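Local coordinates for protein aspartate aminotransferase (Leishmania major, PDB 4H51) that probably catalyses the reversible transfer of the amino group of L-aspartate to 2-oxoglutarate, using pyridoxal 5'-phosphate as cofactor in a homodimer, at residues Ala47-Gly52 with Ala396-Glu401; Ala166-Lys171 with Phe367-Leu372; Asp346-Leu351 with Gly355-Val360; His383-Thr388 with Ala403-Gln408. All blocks are in the same frame, centred on the assembly; numbering follows the deposited sequence.

Interaction 1: Ala47-Gly52 with Ala396-Glu401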
loop_
_atom_site.group_PDB
_atom_site.type_symbol
_atom_site.label_atom_id
_atom_site.label_comp_id
_atom_site.label_asym_id
_atom_site.label_seq_id
_atom_site.Cartn_x
_atom_site.Cartn_y
_atom_site.Cartn_z
ATOM N N ALA B 47 9.008 11.235 28.695
ATOM C CA ALA B 47 9.881 10.850 27.598
ATOM C C ALA B 47 9.101 9.817 26.789
ATOM O O ALA B 47 8.802 8.745 27.266
ATOM C CB ALA B 47 11.198 10.271 28.116
ATOM N N ASN B 48 8.727 10.195 25.589
ATOM C CA ASN B 48 7.984 9.334 24.743
ATOM C C ASN B 48 9.016 8.576 23.897
ATOM O O ASN B 48 9.451 9.075 22.857
ATOM C CB ASN B 48 6.977 10.111 23.904
ATOM C CG ASN B 48 6.236 9.232 22.923
ATOM O OD1 ASN B 48 6.486 8.034 22.844
ATOM N ND2 ASN B 48 5.336 9.828 22.152
ATOM N N LEU B 49 9.397 7.384 24.354
ATOM C CA LEU B 49 10.393 6.590 23.650
ATOM C C LEU B 49 9.860 5.281 23.042
ATOM O O LEU B 49 10.606 4.289 22.960
ATOM C CB LEU B 49 11.555 6.266 24.606
ATOM C CG LEU B 49 12.051 7.447 25.455
ATOM C CD1 LEU B 49 13.102 6.970 26.449
ATOM C CD2 LEU B 49 12.569 8.548 24.524
ATOM N N VAL B 50 8.613 5.299 22.576
ATOM C CA VAL B 50 7.956 4.060 22.065
ATOM C C VAL B 50 8.303 3.730 20.642
ATOM O O VAL B 50 9.144 2.830 20.435
ATOM C CB VAL B 50 6.434 4.074 22.232
ATOM C CG1 VAL B 50 5.849 2.739 21.743
ATOM C CG2 VAL B 50 6.077 4.363 23.692
ATOM N N ILE B 51 7.715 4.415 19.649
ATOM C CA ILE B 51 8.031 4.150 18.246
ATOM C C ILE B 51 9.422 4.547 17.860
ATOM O O ILE B 51 9.902 5.602 18.271
ATOM C CB ILE B 51 7.034 4.857 17.239
ATOM C CG1 ILE B 51 5.686 4.179 17.291
ATOM C CG2 ILE B 51 7.543 4.802 15.800
ATOM C CD1 ILE B 51 4.592 4.960 16.588
ATOM N N GLY B 52 10.060 3.704 17.058
ATOM C CA GLY B 52 11.333 3.994 16.452
ATOM C C GLY B 52 11.280 5.077 15.366
ATOM O O GLY B 52 11.444 4.768 14.170
ATOM N N ALA B 396 16.717 7.450 19.901
ATOM C CA ALA B 396 16.656 8.596 18.999
ATOM C C ALA B 396 15.533 9.559 19.390
ATOM O O ALA B 396 15.446 10.655 18.855
ATOM C CB ALA B 396 16.437 8.098 17.569
ATOM N N GLY B 397 14.696 9.160 20.335
ATOM C CA GLY B 397 13.638 10.044 20.844
ATOM C C GLY B 397 14.053 10.901 22.016
ATOM O O GLY B 397 13.264 11.719 22.492
ATOM N N LEU B 398 15.280 10.673 22.494
ATOM C CA LEU B 398 15.809 11.365 23.654
ATOM C C LEU B 398 16.348 12.761 23.341
ATOM O O LEU B 398 16.801 13.046 22.235
ATOM C CB LEU B 398 16.937 10.555 24.281
ATOM C CG LEU B 398 16.588 9.278 24.986
ATOM C CD1 LEU B 398 17.861 8.478 25.313
ATOM C CD2 LEU B 398 15.704 9.522 26.216
ATOM N N THR B 399 16.316 13.599 24.358
ATOM C CA THR B 399 17.081 14.837 24.427
ATOM C C THR B 399 18.066 14.700 25.593
ATOM O O THR B 399 17.941 13.786 26.427
ATOM C CB THR B 399 16.150 16.030 24.669
ATOM O OG1 THR B 399 15.607 15.975 25.996
ATOM C CG2 THR B 399 15.012 16.087 23.582
ATOM N N HIS B 400 19.057 15.587 25.650
ATOM C CA HIS B 400 19.959 15.637 26.802
ATOM C C HIS B 400 19.158 15.488 28.067
ATOM O O HIS B 400 19.434 14.626 28.900
ATOM C CB HIS B 400 20.747 16.950 26.813
ATOM C CG HIS B 400 21.605 17.135 28.046
ATOM N ND1 HIS B 400 22.793 16.492 28.210
ATOM C CD2 HIS B 400 21.399 17.889 29.206
ATOM C CE1 HIS B 400 23.316 16.824 29.405
ATOM N NE2 HIS B 400 22.468 17.688 30.012
ATOM N N GLU B 401 18.141 16.318 28.196
ATOM C CA GLU B 401 17.291 16.353 29.374
ATOM C C GLU B 401 16.611 14.999 29.650
ATOM O O GLU B 401 16.662 14.493 30.786
ATOM C CB GLU B 401 16.290 17.493 29.204
ATOM C CG GLU B 401 15.305 17.787 30.330
ATOM C CD GLU B 401 14.431 19.016 30.018
ATOM O OE1 GLU B 401 13.432 18.903 29.270
ATOM O OE2 GLU B 401 14.723 20.106 30.532
HETATM O O HOH W 1 10.575 11.707 22.169
#
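Leu-49 and Leu-398 owe their meeting to similar first torsions: in each, CG stands anti to the carbonyl carbon and beside the backbone N (chi1 -45° and -70°), which swings the branched end over to the other segment although neither CB is aimed straight at it. The two side chains cross at about a right angle, and one methyl of Leu-398 rests against both methyls of Leu-49: Leu-398 CD2 lies 3.7 Å from Leu-49 CD1 and also 3.7 Å from Leu-49 CD2. The second Leu-49 methyl settles on bare backbone, with CD2 3.7 Å from Gly-397 C; lacking a side chain, Gly-397 admits it closely.

Polar backbone atoms are joined through water. One molecule donates to Asn-48 O at 2.9 Å and to Gly-397 O at 2.7 Å, bridging the two segments beside the leucine pair. Within the first segment, Asn-48 OD1 accepts a weak bond from Val-50 N just where the strand ends.

Around the pair, Met-340 and Val-344 of helix 320-350 pack on Leu-398, and Arg-336 donates to Leu-398 O. Thr-399 is the N-cap of helix 400-416; its own N is bonded to Thr-402 OG1 while its hydroxyl caps a backbone N, consistent with a capping box. Ile-51 packs on Tyr-83 of the second subunit. The chain just after strand 47-48, packed on the turn that leads into helix 400-416, fits the small domain of fold type I aminotransferases, which is built from both ends of the chain.

Interaction 2: Ala166-Lys171 with Phe367-Leu372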
loop_
_atom_site.group_PDB
_atom_site.type_symbol
_atom_site.label_atom_id
_atom_site.label_comp_id
_atom_site.label_asym_id
_atom_site.label_seq_id
_atom_site.Cartn_x
_atom_site.Cartn_y
_atom_site.Cartn_z
ATOM N N ALA B 166 17.610 -18.698 18.103
ATOM C CA ALA B 166 18.309 -18.061 19.193
ATOM C C ALA B 166 19.092 -16.864 18.666
ATOM O O ALA B 166 19.708 -16.935 17.621
ATOM C CB ALA B 166 19.251 -19.068 19.853
ATOM N N TYR B 167 19.074 -15.766 19.390
ATOM C CA TYR B 167 19.692 -14.555 18.903
ATOM C C TYR B 167 20.207 -13.734 20.070
ATOM O O TYR B 167 21.429 -13.658 20.268
ATOM C CB TYR B 167 18.722 -13.767 17.995
ATOM C CG TYR B 167 19.423 -12.600 17.344
ATOM C CD1 TYR B 167 20.278 -12.825 16.282
ATOM C CD2 TYR B 167 19.315 -11.307 17.838
ATOM C CE1 TYR B 167 21.002 -11.801 15.707
ATOM C CE2 TYR B 167 20.009 -10.268 17.238
ATOM C CZ TYR B 167 20.855 -10.516 16.167
ATOM O OH TYR B 167 21.618 -9.519 15.534
ATOM N N TYR B 168 19.309 -13.140 20.846
ATOM C CA TYR B 168 19.723 -12.260 21.957
ATOM C C TYR B 168 19.731 -13.020 23.269
ATOM O O TYR B 168 18.798 -13.754 23.555
ATOM C CB TYR B 168 18.774 -11.087 22.081
ATOM C CG TYR B 168 19.268 -10.013 23.003
ATOM C CD1 TYR B 168 20.437 -9.307 22.705
ATOM C CD2 TYR B 168 18.584 -9.692 24.146
ATOM C CE1 TYR B 168 20.909 -8.317 23.535
ATOM C CE2 TYR B 168 19.042 -8.695 24.993
ATOM C CZ TYR B 168 20.199 -8.012 24.682
ATOM O OH TYR B 168 20.696 -7.015 25.499
ATOM N N ASP B 169 20.805 -12.847 24.026
ATOM C CA ASP B 169 20.926 -13.392 25.369
ATOM C C ASP B 169 20.841 -12.266 26.428
ATOM O O ASP B 169 21.770 -11.535 26.629
ATOM C CB ASP B 169 22.254 -14.102 25.483
ATOM C CG ASP B 169 22.384 -14.838 26.777
ATOM O OD1 ASP B 169 21.448 -14.758 27.593
ATOM O OD2 ASP B 169 23.414 -15.500 26.964
ATOM N N PRO B 170 19.728 -12.165 27.127
ATOM C CA PRO B 170 19.541 -11.075 28.097
ATOM C C PRO B 170 20.606 -11.103 29.206
ATOM O O PRO B 170 21.051 -10.046 29.681
ATOM C CB PRO B 170 18.168 -11.382 28.692
ATOM C CG PRO B 170 17.501 -12.244 27.679
ATOM C CD PRO B 170 18.591 -13.081 27.094
ATOM N N LYS B 171 21.066 -12.293 29.559
ATOM C CA LYS B 171 22.111 -12.411 30.602
ATOM C C LYS B 171 23.439 -11.753 30.214
ATOM O O LYS B 171 24.115 -11.197 31.073
ATOM C CB LYS B 171 22.345 -13.873 30.956
ATOM C CG LYS B 171 21.106 -14.546 31.516
ATOM C CD LYS B 171 21.435 -15.866 32.190
ATOM C CE LYS B 171 20.182 -16.526 32.754
ATOM N NZ LYS B 171 20.382 -17.984 32.944
ATOM N N PHE B 367 17.348 1.822 18.805
ATOM C CA PHE B 367 16.928 1.274 20.094
ATOM C C PHE B 367 18.055 0.873 21.077
ATOM O O PHE B 367 19.243 0.656 20.699
ATOM C CB PHE B 367 16.038 0.090 19.832
ATOM C CG PHE B 367 14.838 0.398 18.981
ATOM C CD1 PHE B 367 13.786 1.164 19.476
ATOM C CD2 PHE B 367 14.722 -0.124 17.702
ATOM C CE1 PHE B 367 12.649 1.411 18.707
ATOM C CE2 PHE B 367 13.589 0.122 16.926
ATOM C CZ PHE B 367 12.550 0.883 17.414
ATOM N N SER B 368 17.649 0.803 22.349
ATOM C CA SER B 368 18.360 0.092 23.411
ATOM C C SER B 368 17.340 -0.955 23.934
ATOM O O SER B 368 16.156 -0.639 24.127
ATOM C CB SER B 368 18.755 1.114 24.466
ATOM O OG SER B 368 19.614 0.664 25.514
ATOM N N PHE B 369 17.766 -2.208 24.078
ATOM C CA PHE B 369 17.061 -3.192 24.869
ATOM C C PHE B 369 17.723 -3.130 26.262
ATOM O O PHE B 369 18.847 -3.589 26.422
ATOM C CB PHE B 369 17.255 -4.567 24.214
ATOM C CG PHE B 369 16.041 -5.430 24.207
ATOM C CD1 PHE B 369 14.812 -4.916 23.849
ATOM C CD2 PHE B 369 16.128 -6.783 24.467
ATOM C CE1 PHE B 369 13.687 -5.702 23.819
ATOM C CE2 PHE B 369 15.006 -7.567 24.449
ATOM C CZ PHE B 369 13.784 -7.040 24.118
ATOM N N LEU B 370 17.056 -2.519 27.243
ATOM C CA LEU B 370 17.740 -2.084 28.457
ATOM C C LEU B 370 17.968 -3.221 29.457
ATOM O O LEU B 370 18.822 -3.104 30.290
ATOM C CB LEU B 370 16.963 -0.956 29.156
ATOM C CG LEU B 370 16.839 0.321 28.338
ATOM C CD1 LEU B 370 15.819 1.291 28.933
ATOM C CD2 LEU B 370 18.220 0.967 28.241
ATOM N N GLY B 371 17.154 -4.255 29.401
ATOM C CA GLY B 371 17.318 -5.414 30.291
ATOM C C GLY B 371 16.408 -5.428 31.506
ATOM O O GLY B 371 16.391 -6.396 32.259
ATOM N N LEU B 372 15.593 -4.409 31.680
ATOM C CA LEU B 372 14.714 -4.355 32.829
ATOM C C LEU B 372 13.588 -5.407 32.740
ATOM O O LEU B 372 13.171 -5.800 31.630
ATOM C CB LEU B 372 14.137 -2.935 32.965
ATOM C CG LEU B 372 15.114 -1.748 33.144
ATOM C CD1 LEU B 372 14.322 -0.437 33.116
ATOM C CD2 LEU B 372 15.927 -1.849 34.437
HETATM O O HOH W 2 18.901 -6.494 27.356
HETATM O O HOH W 3 18.248 -8.811 31.236
#
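Tyr-168 and Phe-369 supply nearly all the buried surface, meeting as an offset edge-to-face aromatic pair. The ring planes stand at 75° with centroids 5.6 Å apart, and the edge of Phe-369 is presented to the face of Tyr-168. The closest approach, 3.5 Å, runs from Phe-369 CD2 to Tyr-168 CE2, the latter near the plane of the phenylalanine ring. Tyr-168 extends across because CG is anti to the backbone N (chi1 -169°). Tyr-168 lies at the end of strand 162-169, in the mixed central sheet characteristic of the large domain of fold type I enzymes, and Phe-369 on strand 367-369, paired with 392-394 in the small domain, so the rings pack across the seam between domains. Gln-363 contacts both partners: its OE1 accepts from Phe-369 N, and its side chain touches Tyr-168. The phenol reaches past the stack to a water in its ring plane, 2.6 Å from Tyr-168 OH, and that water donates to Phe-369 O. A second water donates to Gly-371 O and weakly to Pro-170 O. Within 166-171, Asp-169 OD1 accepts from Lys-171 N at 3.2 Å, forming an Asx turn.

Interaction 3: Asp346-Leu351 with Gly355-Val360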
loop_
_atom_site.group_PDB
_atom_site.type_symbol
_atom_site.label_atom_id
_atom_site.label_comp_id
_atom_site.label_asym_id
_atom_site.label_seq_id
_atom_site.Cartn_x
_atom_site.Cartn_y
_atom_site.Cartn_z
ATOM N N ASP B 346 26.682 7.536 30.863
ATOM C CA ASP B 346 27.540 8.259 31.828
ATOM C C ASP B 346 26.793 8.531 33.110
ATOM O O ASP B 346 27.380 8.568 34.194
ATOM C CB ASP B 346 28.109 9.566 31.233
ATOM C CG ASP B 346 29.194 9.318 30.219
ATOM O OD1 ASP B 346 29.848 8.256 30.264
ATOM O OD2 ASP B 346 29.399 10.171 29.331
ATOM N N GLU B 347 25.484 8.716 32.991
ATOM C CA GLU B 347 24.654 8.972 34.138
ATOM C C GLU B 347 24.398 7.694 34.926
ATOM O O GLU B 347 24.391 7.729 36.157
ATOM C CB GLU B 347 23.348 9.627 33.712
ATOM C CG GLU B 347 22.414 10.072 34.813
ATOM C CD GLU B 347 22.972 11.198 35.699
ATOM O OE1 GLU B 347 24.145 11.608 35.522
ATOM O OE2 GLU B 347 22.222 11.648 36.589
ATOM N N LEU B 348 24.179 6.572 34.236
ATOM C CA LEU B 348 24.082 5.284 34.942
ATOM C C LEU B 348 25.367 4.995 35.738
ATOM O O LEU B 348 25.289 4.469 36.834
ATOM C CB LEU B 348 23.812 4.140 33.987
ATOM C CG LEU B 348 22.451 4.190 33.315
ATOM C CD1 LEU B 348 22.388 3.202 32.123
ATOM C CD2 LEU B 348 21.355 3.928 34.330
ATOM N N LEU B 349 26.521 5.313 35.171
ATOM C CA LEU B 349 27.790 5.130 35.874
ATOM C C LEU B 349 27.861 6.011 37.117
ATOM O O LEU B 349 28.335 5.583 38.184
ATOM C CB LEU B 349 28.983 5.459 34.982
ATOM C CG LEU B 349 29.320 4.472 33.869
ATOM C CD1 LEU B 349 30.693 4.813 33.317
ATOM C CD2 LEU B 349 29.215 3.014 34.323
ATOM N N ARG B 350 27.375 7.238 36.970
ATOM C CA ARG B 350 27.477 8.222 38.005
ATOM C C ARG B 350 26.542 7.883 39.143
ATOM O O ARG B 350 26.862 8.111 40.293
ATOM C CB ARG B 350 27.139 9.602 37.438
ATOM C CG ARG B 350 27.557 10.757 38.332
ATOM C CD ARG B 350 26.916 12.062 37.881
ATOM N NE ARG B 350 25.463 11.989 37.974
ATOM C CZ ARG B 350 24.760 12.083 39.103
ATOM N NH1 ARG B 350 23.437 12.002 39.060
ATOM N NH2 ARG B 350 25.360 12.291 40.275
ATOM N N LEU B 351 25.373 7.356 38.818
ATOM C CA LEU B 351 24.407 6.980 39.838
ATOM C C LEU B 351 24.746 5.601 40.449
ATOM O O LEU B 351 23.983 5.103 41.291
ATOM C CB LEU B 351 22.989 6.961 39.264
ATOM C CG LEU B 351 22.306 8.301 39.005
ATOM C CD1 LEU B 351 21.277 8.170 37.888
ATOM C CD2 LEU B 351 21.658 8.808 40.275
ATOM N N GLY B 355 24.692 -3.275 38.407
ATOM C CA GLY B 355 24.760 -4.065 37.190
ATOM C C GLY B 355 25.650 -3.349 36.221
ATOM O O GLY B 355 26.249 -2.311 36.559
ATOM N N SER B 356 25.728 -3.893 35.015
ATOM C CA SER B 356 26.518 -3.304 33.973
ATOM C C SER B 356 25.597 -2.669 32.925
ATOM O O SER B 356 24.469 -3.139 32.673
ATOM C CB SER B 356 27.417 -4.353 33.344
ATOM O OG SER B 356 26.657 -5.299 32.607
ATOM N N TRP B 357 26.093 -1.587 32.325
ATOM C CA TRP B 357 25.284 -0.767 31.425
ATOM C C TRP B 357 25.921 -0.476 30.125
ATOM O O TRP B 357 25.407 0.359 29.372
ATOM C CB TRP B 357 24.898 0.501 32.156
ATOM C CG TRP B 357 24.078 0.104 33.330
ATOM C CD1 TRP B 357 24.501 -0.067 34.655
ATOM C CD2 TRP B 357 22.681 -0.348 33.310
ATOM N NE1 TRP B 357 23.471 -0.519 35.435
ATOM C CE2 TRP B 357 22.351 -0.718 34.692
ATOM C CE3 TRP B 357 21.696 -0.459 32.320
ATOM C CZ2 TRP B 357 21.081 -1.146 35.053
ATOM C CZ3 TRP B 357 20.420 -0.899 32.694
ATOM C CH2 TRP B 357 20.122 -1.242 34.028
ATOM N N GLU B 358 26.990 -1.202 29.802
ATOM C CA GLU B 358 27.754 -0.955 28.577
ATOM C C GLU B 358 26.937 -1.280 27.317
ATOM O O GLU B 358 27.208 -0.788 26.231
ATOM C CB GLU B 358 29.085 -1.716 28.596
ATOM C CG GLU B 358 30.142 -1.088 29.544
ATOM C CD GLU B 358 29.873 -1.300 31.042
ATOM O OE1 GLU B 358 29.415 -2.396 31.437
ATOM O OE2 GLU B 358 30.125 -0.372 31.849
ATOM N N HIS B 359 25.915 -2.109 27.464
ATOM C CA HIS B 359 25.032 -2.349 26.332
ATOM C C HIS B 359 24.408 -1.079 25.791
ATOM O O HIS B 359 24.106 -1.010 24.589
ATOM C CB HIS B 359 23.981 -3.406 26.627
ATOM C CG HIS B 359 23.147 -3.147 27.862
ATOM N ND1 HIS B 359 23.633 -3.282 29.114
ATOM C CD2 HIS B 359 21.789 -2.847 28.000
ATOM C CE1 HIS B 359 22.657 -3.021 29.993
ATOM N NE2 HIS B 359 21.520 -2.766 29.305
ATOM N N VAL B 360 24.182 -0.102 26.669
ATOM C CA VAL B 360 23.594 1.168 26.293
ATOM C C VAL B 360 24.415 1.858 25.202
ATOM O O VAL B 360 23.860 2.341 24.211
ATOM C CB VAL B 360 23.417 2.106 27.496
ATOM C CG1 VAL B 360 22.869 3.443 27.045
ATOM C CG2 VAL B 360 22.517 1.480 28.564
#
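Leu-348 and Trp-357 have the nearest CA atoms of the two segments, 7.1 Å apart, where the chain leaves the end of helix 320-350, reverses through a short loop and comes back along it. This is a chain reversal between helix 320-350 and the short helix 359-362, in the C-terminal part of the aminotransferase fold. Regular bonds such as Leu-351 N to Glu-347 O keep the outgoing chain helical to its last turn. Gly-355, at a positive phi of 106°, belongs to the reversal, and Val-360 N donates to Trp-357 O.

One methyl does most of the work. Leu-348 CD1 rests 3.7 Å from Trp-357 CB, and it stays nearly as close to CG, CD2 and CE3, so it follows the root and benzene side of the indole obliquely while the two side chains cross at about a right angle. Val-360 closes on the same methyl, its CG2 4.0 Å from Leu-348 CD1. The indole NE1 has weak bonds to the loop carbonyls of Thr-353 and Pro-354. Leu-349 CD2 comes near Glu-358 OE2, whose hydrogen-bond partner is Tyr-345 OH.

The outgoing helix carries its own salt bridge: Arg-350 grips Glu-347 side-on, NE to OE1 at 2.8 Å and 176°, with Arg-350 NH1 likewise 2.8 Å from Glu-347 OE2; both oxygens lie in the guanidinium plane, but the nitrogens meet them from above the carboxylate plane, nearly 40° out of it.

Interaction 4: His383-Thr388 with Ala403-Gln408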
loop_
_atom_site.group_PDB
_atom_site.type_symbol
_atom_site.label_atom_id
_atom_site.label_comp_id
_atom_site.label_asym_id
_atom_site.label_seq_id
_atom_site.Cartn_x
_atom_site.Cartn_y
_atom_site.Cartn_z
ATOM N N HIS B 383 5.646 6.492 35.320
ATOM C CA HIS B 383 6.401 7.740 35.588
ATOM C C HIS B 383 6.744 8.457 34.334
ATOM O O HIS B 383 7.685 9.228 34.284
ATOM C CB HIS B 383 7.644 7.441 36.394
ATOM C CG HIS B 383 7.320 6.888 37.734
ATOM N ND1 HIS B 383 6.463 5.857 37.888
ATOM C CD2 HIS B 383 7.703 7.288 39.017
ATOM C CE1 HIS B 383 6.327 5.589 39.201
ATOM N NE2 HIS B 383 7.089 6.466 39.891
ATOM N N ASN B 384 5.943 8.237 33.304
ATOM C CA ASN B 384 6.077 9.004 32.094
ATOM C C ASN B 384 7.477 8.804 31.444
ATOM O O ASN B 384 7.907 9.626 30.690
ATOM C CB ASN B 384 5.763 10.492 32.393
ATOM C CG ASN B 384 4.286 10.863 32.200
ATOM O OD1 ASN B 384 3.415 10.022 31.886
ATOM N ND2 ASN B 384 4.005 12.163 32.355
ATOM N N ILE B 385 8.147 7.679 31.707
ATOM C CA ILE B 385 9.294 7.241 30.876
ATOM C C ILE B 385 8.774 6.048 30.055
ATOM O O ILE B 385 8.767 4.941 30.528
ATOM C CB ILE B 385 10.539 6.850 31.722
ATOM C CG1 ILE B 385 11.072 8.034 32.574
ATOM C CG2 ILE B 385 11.670 6.344 30.824
ATOM C CD1 ILE B 385 11.199 9.363 31.849
ATOM N N PHE B 386 8.271 6.323 28.868
ATOM C CA PHE B 386 7.530 5.350 28.072
ATOM C C PHE B 386 8.484 4.547 27.185
ATOM O O PHE B 386 8.710 4.868 26.011
ATOM C CB PHE B 386 6.462 6.017 27.209
ATOM C CG PHE B 386 5.377 6.711 27.998
ATOM C CD1 PHE B 386 4.217 6.024 28.366
ATOM C CD2 PHE B 386 5.505 8.041 28.350
ATOM C CE1 PHE B 386 3.214 6.658 29.070
ATOM C CE2 PHE B 386 4.503 8.683 29.040
ATOM C CZ PHE B 386 3.350 7.982 29.414
ATOM N N ILE B 387 9.050 3.535 27.801
ATOM C CA ILE B 387 9.693 2.425 27.085
ATOM C C ILE B 387 8.694 1.264 26.943
ATOM O O ILE B 387 7.659 1.243 27.640
ATOM C CB ILE B 387 10.969 1.971 27.827
ATOM C CG1 ILE B 387 10.644 1.388 29.187
ATOM C CG2 ILE B 387 11.919 3.148 28.015
ATOM C CD1 ILE B 387 11.846 0.909 29.930
ATOM N N THR B 388 8.989 0.273 26.096
ATOM C CA THR B 388 8.126 -0.899 26.057
ATOM C C THR B 388 8.284 -1.813 27.277
ATOM O O THR B 388 9.283 -1.781 28.028
ATOM C CB THR B 388 8.322 -1.733 24.785
ATOM O OG1 THR B 388 9.543 -2.523 24.914
ATOM C CG2 THR B 388 8.385 -0.813 23.544
ATOM N N ALA B 403 17.402 12.004 28.442
ATOM C CA ALA B 403 18.428 10.976 28.680
ATOM C C ALA B 403 18.771 10.858 30.179
ATOM O O ALA B 403 18.873 9.744 30.745
ATOM C CB ALA B 403 19.693 11.289 27.887
ATOM N N LEU B 404 19.000 12.003 30.801
ATOM C CA LEU B 404 19.253 12.040 32.242
ATOM C C LEU B 404 18.025 11.496 32.976
ATOM O O LEU B 404 18.172 10.713 33.882
ATOM C CB LEU B 404 19.586 13.462 32.694
ATOM C CG LEU B 404 20.885 14.098 32.123
ATOM C CD1 LEU B 404 21.079 15.501 32.661
ATOM C CD2 LEU B 404 22.145 13.259 32.352
ATOM N N MET B 405 16.816 11.869 32.557
ATOM C CA MET B 405 15.604 11.374 33.208
ATOM C C MET B 405 15.436 9.871 33.046
ATOM O O MET B 405 14.974 9.208 33.970
ATOM C CB MET B 405 14.356 12.036 32.663
ATOM C CG MET B 405 14.179 13.473 33.117
ATOM S SD MET B 405 13.086 14.400 32.037
ATOM C CE MET B 405 11.598 13.377 32.149
ATOM N N LEU B 406 15.811 9.350 31.883
ATOM C CA LEU B 406 15.778 7.918 31.637
ATOM C C LEU B 406 16.789 7.216 32.510
ATOM O O LEU B 406 16.443 6.225 33.164
ATOM C CB LEU B 406 16.032 7.590 30.162
ATOM C CG LEU B 406 16.297 6.126 29.823
ATOM C CD1 LEU B 406 15.066 5.280 30.169
ATOM C CD2 LEU B 406 16.675 5.951 28.333
ATOM N N ALA B 407 18.027 7.703 32.563
ATOM C CA ALA B 407 19.039 7.044 33.411
ATOM C C ALA B 407 18.643 7.055 34.895
ATOM O O ALA B 407 18.847 6.066 35.621
ATOM C CB ALA B 407 20.429 7.671 33.223
ATOM N N GLN B 408 18.067 8.169 35.324
ATOM C CA GLN B 408 17.529 8.303 36.669
ATOM C C GLN B 408 16.328 7.399 36.991
ATOM O O GLN B 408 16.229 6.893 38.105
ATOM C CB GLN B 408 17.184 9.775 36.945
ATOM C CG GLN B 408 18.453 10.608 37.106
ATOM C CD GLN B 408 18.256 12.080 36.823
ATOM O OE1 GLN B 408 17.119 12.568 36.779
ATOM N NE2 GLN B 408 19.380 12.805 36.589
#
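Ile-385 and Ile-387 meet Met-405 and Leu-406 without help from any ring: the flat groups of 383-388 are engaged with other parts, Phe-386 packing on Arg-38 and Ala-39 of helix 31-41 and His-383 stacking on Tyr-379. The contact is an apolar strand-on-helix packing in the small domain of the fold, where strand 385-386, parallel to 47-48, lies on helix 400-416. Helix 374-382 comes in just before it and ends in a Schellman motif, with Asn-384 at positive phi as the C-prime residue. Phe-386 then centres an inverse gamma turn, and the isoleucines on its two flanks both point toward the helix.

Ile-385 uses two branches on two helix residues. Its CG2 touches Leu-406 CD1 at 3.6 Å, the closest approach of the contact. The other branch, folded back by a chi2 of -46°, sets CD1 beside Met-405, whose chain bends at chi3 (58°) to bring its methyl round. The side chains pass at a slant in both pairs. Cys-380 of helix 374-382 covers Ile-385 and Ile-387 as well, while the far flank of helix 400-416 is packed through Ala-403 and Ala-407 on helix 320-350.

Ile-387 adds a lighter touch, CG2 standing 4.4 Å from Leu-406 CD1, and at the other end of the contact Ile-385 CD1 lies 4.0 Å from Met-405 CE.

Chain order begins with 47-52, which waits until 396-401 to close interaction 1, the longest of the four loops. Interaction 2 opens at 166-171 and closes at 367-372, nested inside it; interaction 3, from 346-351 to 355-360, is nested within both. Interaction 4 opens at 383-388, after interaction 2 has closed, and ends at 403-408, so it crosses interaction 1. These two adjoin: Ala-47 bonds to Asn-384 and Phe-386, and both use helix 400-416. Glu-347 to Gln-408 links interactions 3 and 4, and His-359 to Leu-370 O links interactions 3 and 2. Interaction 2 ties this small-domain cluster to the large-domain sheet.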